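Local coordinates for ATP-dependent DNA helicase PIF1 (Candida albicans, PDB 7OTJ), which couples ATP hydrolysis to 5'-3' translocation along DNA and duplex unwinding, and probably resolves G-quadruplexes to maintain nuclear and mitochondrial genome stability, at residues 144-149 and 472-478; 107-111 and 453-457. All coordinates share one frame; numbering follows the deposited sequence.

Contact 1 of 2, residues 144-149 and 472-478. With ALF (tetrafluoroaluminate ion), chain F.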
# COMPACT_ATOMS: atom_id res chain seq x y z
N ASP A 144 -12.56 3.27 2.98
CA ASP A 144 -13.84 2.92 2.37
C ASP A 144 -14.07 1.44 2.64
O ASP A 144 -13.34 0.60 2.13
CB ASP A 144 -13.82 3.22 0.86
CG ASP A 144 -15.14 2.88 0.17
OD1 ASP A 144 -16.16 2.64 0.87
OD2 ASP A 144 -15.17 2.84 -1.08
N PHE A 145 -15.06 1.13 3.48
CA PHE A 145 -15.28 -0.27 3.85
C PHE A 145 -15.94 -1.08 2.73
O PHE A 145 -16.01 -2.31 2.86
CB PHE A 145 -16.10 -0.36 5.14
CG PHE A 145 -15.32 0.03 6.38
CD1 PHE A 145 -14.33 -0.79 6.89
CD2 PHE A 145 -15.58 1.23 7.02
CE1 PHE A 145 -13.62 -0.43 8.03
CE2 PHE A 145 -14.88 1.60 8.16
CZ PHE A 145 -13.89 0.77 8.66
N TYR A 146 -16.41 -0.45 1.65
CA TYR A 146 -16.83 -1.21 0.47
C TYR A 146 -15.63 -1.74 -0.32
O TYR A 146 -15.82 -2.51 -1.27
CB TYR A 146 -17.72 -0.37 -0.45
CG TYR A 146 -19.17 -0.32 -0.03
CD1 TYR A 146 -19.87 -1.49 0.23
CD2 TYR A 146 -19.84 0.89 0.12
CE1 TYR A 146 -21.19 -1.46 0.62
CE2 TYR A 146 -21.16 0.93 0.52
CZ TYR A 146 -21.84 -0.26 0.77
OH TYR A 146 -23.16 -0.24 1.16
N GLN A 147 -14.43 -1.34 0.05
CA GLN A 147 -13.19 -1.81 -0.55
C GLN A 147 -12.71 -3.03 0.24
O GLN A 147 -13.47 -3.63 1.00
CB GLN A 147 -12.19 -0.65 -0.64
CG GLN A 147 -12.73 0.50 -1.52
CD GLN A 147 -11.67 1.50 -1.94
OE1 GLN A 147 -10.48 1.20 -1.97
NE2 GLN A 147 -12.10 2.71 -2.28
N LEU A 148 -11.49 -3.47 -0.01
CA LEU A 148 -11.07 -4.79 0.45
C LEU A 148 -11.17 -4.92 1.97
O LEU A 148 -10.76 -4.00 2.70
CB LEU A 148 -9.65 -5.08 -0.03
CG LEU A 148 -9.65 -5.45 -1.52
CD1 LEU A 148 -8.27 -5.35 -2.16
CD2 LEU A 148 -10.23 -6.85 -1.70
N PRO A 149 -11.72 -6.02 2.49
CA PRO A 149 -11.79 -6.23 3.94
C PRO A 149 -10.45 -6.66 4.49
O PRO A 149 -9.51 -6.88 3.71
CB PRO A 149 -12.84 -7.35 4.06
CG PRO A 149 -12.63 -8.15 2.82
CD PRO A 149 -12.34 -7.13 1.75
N GLU A 472 -12.84 -12.25 -3.31
CA GLU A 472 -13.09 -11.50 -2.09
C GLU A 472 -14.03 -10.34 -2.34
O GLU A 472 -14.03 -9.74 -3.42
CB GLU A 472 -11.76 -10.98 -1.51
CG GLU A 472 -11.86 -10.26 -0.18
CD GLU A 472 -12.23 -11.18 0.97
OE1 GLU A 472 -13.44 -11.38 1.20
OE2 GLU A 472 -11.31 -11.70 1.63
N ASN A 473 -14.82 -10.01 -1.32
CA ASN A 473 -15.70 -8.85 -1.37
C ASN A 473 -14.90 -7.59 -1.65
O ASN A 473 -13.78 -7.42 -1.15
CB ASN A 473 -16.45 -8.68 -0.05
CG ASN A 473 -17.32 -9.87 0.28
OD1 ASN A 473 -17.96 -10.45 -0.59
ND2 ASN A 473 -17.34 -10.23 1.56
N GLY A 474 -15.50 -6.68 -2.42
CA GLY A 474 -14.87 -5.43 -2.79
C GLY A 474 -13.67 -5.53 -3.70
O GLY A 474 -13.15 -4.48 -4.11
N GLN A 475 -13.19 -6.74 -4.02
CA GLN A 475 -12.02 -6.87 -4.88
C GLN A 475 -12.30 -6.40 -6.31
O GLN A 475 -11.45 -5.76 -6.94
CB GLN A 475 -11.52 -8.32 -4.86
CG GLN A 475 -10.08 -8.50 -5.31
CD GLN A 475 -9.58 -9.91 -5.05
OE1 GLN A 475 -10.36 -10.86 -4.97
NE2 GLN A 475 -8.27 -10.06 -4.90
N ALA A 476 -13.47 -6.73 -6.85
CA ALA A 476 -13.83 -6.21 -8.16
C ALA A 476 -13.93 -4.69 -8.13
O ALA A 476 -13.38 -4.00 -8.99
CB ALA A 476 -15.13 -6.85 -8.67
N TYR A 477 -14.62 -4.15 -7.12
CA TYR A 477 -14.81 -2.70 -7.03
C TYR A 477 -13.47 -1.97 -6.96
O TYR A 477 -13.27 -0.97 -7.67
CB TYR A 477 -15.67 -2.34 -5.82
CG TYR A 477 -15.79 -0.85 -5.64
CD1 TYR A 477 -16.36 -0.06 -6.64
CD2 TYR A 477 -15.32 -0.22 -4.50
CE1 TYR A 477 -16.45 1.30 -6.50
CE2 TYR A 477 -15.42 1.15 -4.34
CZ TYR A 477 -15.99 1.90 -5.35
OH TYR A 477 -16.09 3.27 -5.19
N VAL A 478 -12.56 -2.41 -6.08
CA VAL A 478 -11.23 -1.80 -6.00
C VAL A 478 -10.52 -1.88 -7.35
O VAL A 478 -9.98 -0.88 -7.84
CB VAL A 478 -10.40 -2.46 -4.88
CG1 VAL A 478 -8.97 -1.98 -4.92
CG2 VAL A 478 -11.01 -2.17 -3.53
AL ALF F . -9.02 5.07 -3.08
F1 ALF F . -8.02 5.24 -1.62
F2 ALF F . -10.01 4.90 -4.56
F3 ALF F . -10.47 5.23 -2.05
F4 ALF F . -7.58 4.99 -4.14
O HOH W 1 -8.82 2.75 -2.43
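E472 lies alongside the ring of P149, the side chains running past each other in opposite directions; CD of E472 is 3.6 Å from P149 CG. The carboxylate is turned back so that OE1 accepts from the N473 amide, and E472 also packs on a thymine base of the bound DNA. At N473 it is the backbone that touches: its O lies 3.3 Å from P149 CD. G474, with positive phi, sits inside a type II turn, E472-Q475, and occupies the N-cap position of helix 475-481; its CA approaches Y146 O at 3.4 Å. Q475 takes the CD2 methyl of L148 against its CA and CB, 3.6 Å from CA. Y477, whose CG stands anti to the backbone N (chi1 176°), points its CB toward 144-149 and sets a ring edge against the type I turn D144-Q147: D144 OD2 is 3.7 Å from CE2, near the ring plane, with the carboxylate turned 84° to it. At the far end of the ring, Y477 OH is hydrogen-bonded to A27 N of the P-loop, and D144 forms a salt bridge with R206. V478 completes the surface, its CG2 lying 3.5 Å from Q147 CB and also meeting L148 CG. No hydrogen bond joins the segments, and the fit is one of shape; Q147 NE2 instead bonds D144 OD2 and fluoride F3 of the tetrafluoroaluminate, the latter at 3.0 Å. Such a meeting of a GDxxQ turn with the helix leading into R482 is characteristic of superfamily 1 helicases, where motifs III and VI face each other at the ATP site.

Contact 2 of 2, residues 107-111 and 453-457. With ALF (tetrafluoroaluminate ion), chain F; nucleotides of chain C.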
# COMPACT_ATOMS: atom_id res chain seq x y z
N ASP A 107 -4.69 5.40 6.86
CA ASP A 107 -5.36 5.36 5.57
C ASP A 107 -5.66 3.91 5.21
O ASP A 107 -5.08 2.97 5.77
CB ASP A 107 -4.50 6.02 4.48
CG ASP A 107 -5.32 6.53 3.29
OD1 ASP A 107 -6.50 6.16 3.15
OD2 ASP A 107 -4.77 7.30 2.47
N GLU A 108 -6.61 3.73 4.30
CA GLU A 108 -7.10 2.42 3.89
C GLU A 108 -7.49 1.58 5.11
O GLU A 108 -7.02 0.45 5.31
CB GLU A 108 -6.06 1.70 3.03
CG GLU A 108 -5.75 2.42 1.72
CD GLU A 108 -6.94 2.45 0.75
OE1 GLU A 108 -6.80 3.08 -0.32
OE2 GLU A 108 -8.00 1.86 1.05
N ILE A 109 -8.38 2.15 5.92
CA ILE A 109 -8.80 1.52 7.16
C ILE A 109 -9.55 0.22 6.92
O ILE A 109 -9.66 -0.60 7.84
CB ILE A 109 -9.66 2.53 7.95
CG1 ILE A 109 -9.85 2.09 9.40
CG2 ILE A 109 -10.98 2.76 7.25
CD1 ILE A 109 -8.58 2.09 10.21
N SER A 110 -10.04 -0.00 5.69
CA SER A 110 -10.89 -1.17 5.45
C SER A 110 -10.14 -2.47 5.67
O SER A 110 -10.73 -3.45 6.13
CB SER A 110 -11.47 -1.12 4.03
OG SER A 110 -10.50 -1.42 3.04
N MET A 111 -8.84 -2.48 5.42
CA MET A 111 -8.01 -3.67 5.55
C MET A 111 -7.40 -3.81 6.94
O MET A 111 -6.59 -4.71 7.15
CB MET A 111 -6.90 -3.68 4.48
CG MET A 111 -7.38 -4.15 3.10
SD MET A 111 -6.12 -4.21 1.78
CE MET A 111 -5.86 -2.48 1.46
N HIS A 453 -5.00 -6.18 -4.26
CA HIS A 453 -4.83 -5.73 -2.88
C HIS A 453 -3.86 -4.56 -2.81
O HIS A 453 -4.18 -3.51 -2.24
CB HIS A 453 -4.35 -6.89 -2.01
CG HIS A 453 -5.45 -7.68 -1.38
ND1 HIS A 453 -6.19 -8.62 -2.07
CD2 HIS A 453 -5.96 -7.65 -0.13
CE1 HIS A 453 -7.09 -9.15 -1.27
NE2 HIS A 453 -6.98 -8.57 -0.08
N LYS A 454 -2.69 -4.70 -3.44
CA LYS A 454 -1.69 -3.65 -3.38
C LYS A 454 -2.02 -2.48 -4.29
O LYS A 454 -1.43 -1.41 -4.13
CB LYS A 454 -0.31 -4.22 -3.74
CG LYS A 454 0.29 -5.14 -2.67
CD LYS A 454 1.66 -5.71 -3.07
CE LYS A 454 2.63 -4.62 -3.51
NZ LYS A 454 3.92 -5.13 -4.06
N SER A 455 -2.96 -2.64 -5.23
CA SER A 455 -3.39 -1.49 -6.01
C SER A 455 -4.30 -0.56 -5.22
O SER A 455 -4.41 0.61 -5.59
CB SER A 455 -4.13 -1.94 -7.27
OG SER A 455 -5.40 -2.50 -6.95
N GLN A 456 -4.94 -1.05 -4.16
CA GLN A 456 -5.91 -0.23 -3.44
C GLN A 456 -5.24 1.03 -2.91
O GLN A 456 -4.31 0.96 -2.10
CB GLN A 456 -6.56 -1.03 -2.31
CG GLN A 456 -7.66 -0.26 -1.60
CD GLN A 456 -8.48 -1.13 -0.67
OE1 GLN A 456 -8.88 -2.23 -1.01
NE2 GLN A 456 -8.73 -0.62 0.53
N GLY A 457 -5.71 2.18 -3.40
CA GLY A 457 -5.13 3.47 -3.12
C GLY A 457 -4.45 4.11 -4.31
O GLY A 457 -4.25 5.33 -4.31
AL ALF F . -9.02 5.07 -3.08
F1 ALF F . -8.02 5.24 -1.62
F2 ALF F . -10.01 4.90 -4.56
F3 ALF F . -10.47 5.23 -2.05
F4 ALF F . -7.58 4.99 -4.14
P DT C 2 -2.64 -15.25 -2.77
OP1 DT C 2 -2.57 -15.34 -4.24
OP2 DT C 2 -1.70 -16.02 -1.92
O5' DT C 2 -2.52 -13.70 -2.38
C5' DT C 2 -3.21 -12.72 -3.16
C4' DT C 2 -3.81 -11.64 -2.27
O4' DT C 2 -4.95 -12.19 -1.58
C3' DT C 2 -2.88 -11.09 -1.21
O3' DT C 2 -2.31 -9.88 -1.68
C2' DT C 2 -3.77 -10.85 0.01
C1' DT C 2 -4.99 -11.75 -0.23
N1 DT C 2 -5.04 -12.96 0.65
C2 DT C 2 -6.22 -13.26 1.29
O2 DT C 2 -7.23 -12.58 1.20
N3 DT C 2 -6.18 -14.39 2.07
C4 DT C 2 -5.10 -15.24 2.25
O4 DT C 2 -5.16 -16.23 2.97
C5 DT C 2 -3.90 -14.87 1.54
C7 DT C 2 -2.66 -15.71 1.66
C6 DT C 2 -3.93 -13.76 0.78
P DT C 3 -0.75 -9.57 -1.44
OP1 DT C 3 -0.33 -8.62 -2.50
OP2 DT C 3 -0.06 -10.87 -1.30
O5' DT C 3 -0.73 -8.84 -0.02
C5' DT C 3 -1.45 -7.62 0.16
C4' DT C 3 -1.63 -7.27 1.63
O4' DT C 3 -2.45 -8.27 2.27
C3' DT C 3 -0.36 -7.21 2.46
O3' DT C 3 0.20 -5.91 2.38
C2' DT C 3 -0.85 -7.52 3.87
C1' DT C 3 -2.06 -8.43 3.63
N1 DT C 3 -1.79 -9.87 3.86
C2 DT C 3 -2.04 -10.41 5.09
O2 DT C 3 -2.47 -9.77 6.03
N3 DT C 3 -1.78 -11.76 5.20
C4 DT C 3 -1.29 -12.59 4.20
O4 DT C 3 -1.08 -13.79 4.38
C5 DT C 3 -1.05 -11.95 2.92
C7 DT C 3 -0.52 -12.75 1.76
C6 DT C 3 -1.31 -10.64 2.82
O HOH W 1 -8.82 2.75 -2.43
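E108 meets Q456 through one carboxylate oxygen and turns the other to the nucleotide site. OE2 accepts from Q456 NE2 at 2.6 Å, a nearly straight bond (172°) that reaches the oxygen from above the carboxylate plane; the two flat groups are turned 62° apart. OE1 lies 2.8 Å from fluoride F1 of the tetrafluoroaluminate and 2.9 Å from water 1, which is bound to aluminium. The backbone of G457 comes up to the same oxygen, its CA 3.3 Å from E108 OE1. Further along, S110 OG accepts a second bond from Q456 NE2, at 3.2 Å, and both acceptors lie close to the Q456 amide plane; the strongest partner of the S110 hydroxyl is L148 O. M111 closes the segment and approaches Q456 from the opposite direction, its CE methyl 3.6 Å from the amide carbon CD of Q456. The bend at the thioether (chi3 -72°) takes CE to the amide while SD lies 3.9 Å from CD2 of H453, set obliquely to that imidazole. One face of the H453 ring is covered by the sugar of DT2 of chain C, with C1' of that nucleotide 3.5 Å from H453 CE1.

The amide of Q456 is thus gripped three times: NE2 gives to E108 and S110, and OE1 accepts from L148 N, which together fix its rotation. As a second-shell residue, by holding E108 OE2 it would leave OE1 directed at the fluoroaluminate and its water. This is consistent with the Walker B glutamate of P-loop helicases orienting the attacking water, here tied to a segment that also touches DNA.

Both contacts are buried and join the N-terminal P-loop domain to the second RecA-like domain, with the tetrafluoroaluminate and water 1 common to both. Their centres are about 9 Å apart, and they are stitched together directly: L148 of contact 1 is probably hydrogen-bonded through both backbone atoms, N and O, to contact 2. Chemistry separates them. In contact 1 the segments fit by apolar and edge packing without a hydrogen bond between them, whereas contact 2, with the smaller interface (255 against 436 Å²), relies on a polar amide network. Contact 2 also lies nearer the centre of the chain, and its 453-457 segment reaches from the fluoroaluminate to the DNA sugars, while contact 1 meets DNA through E472.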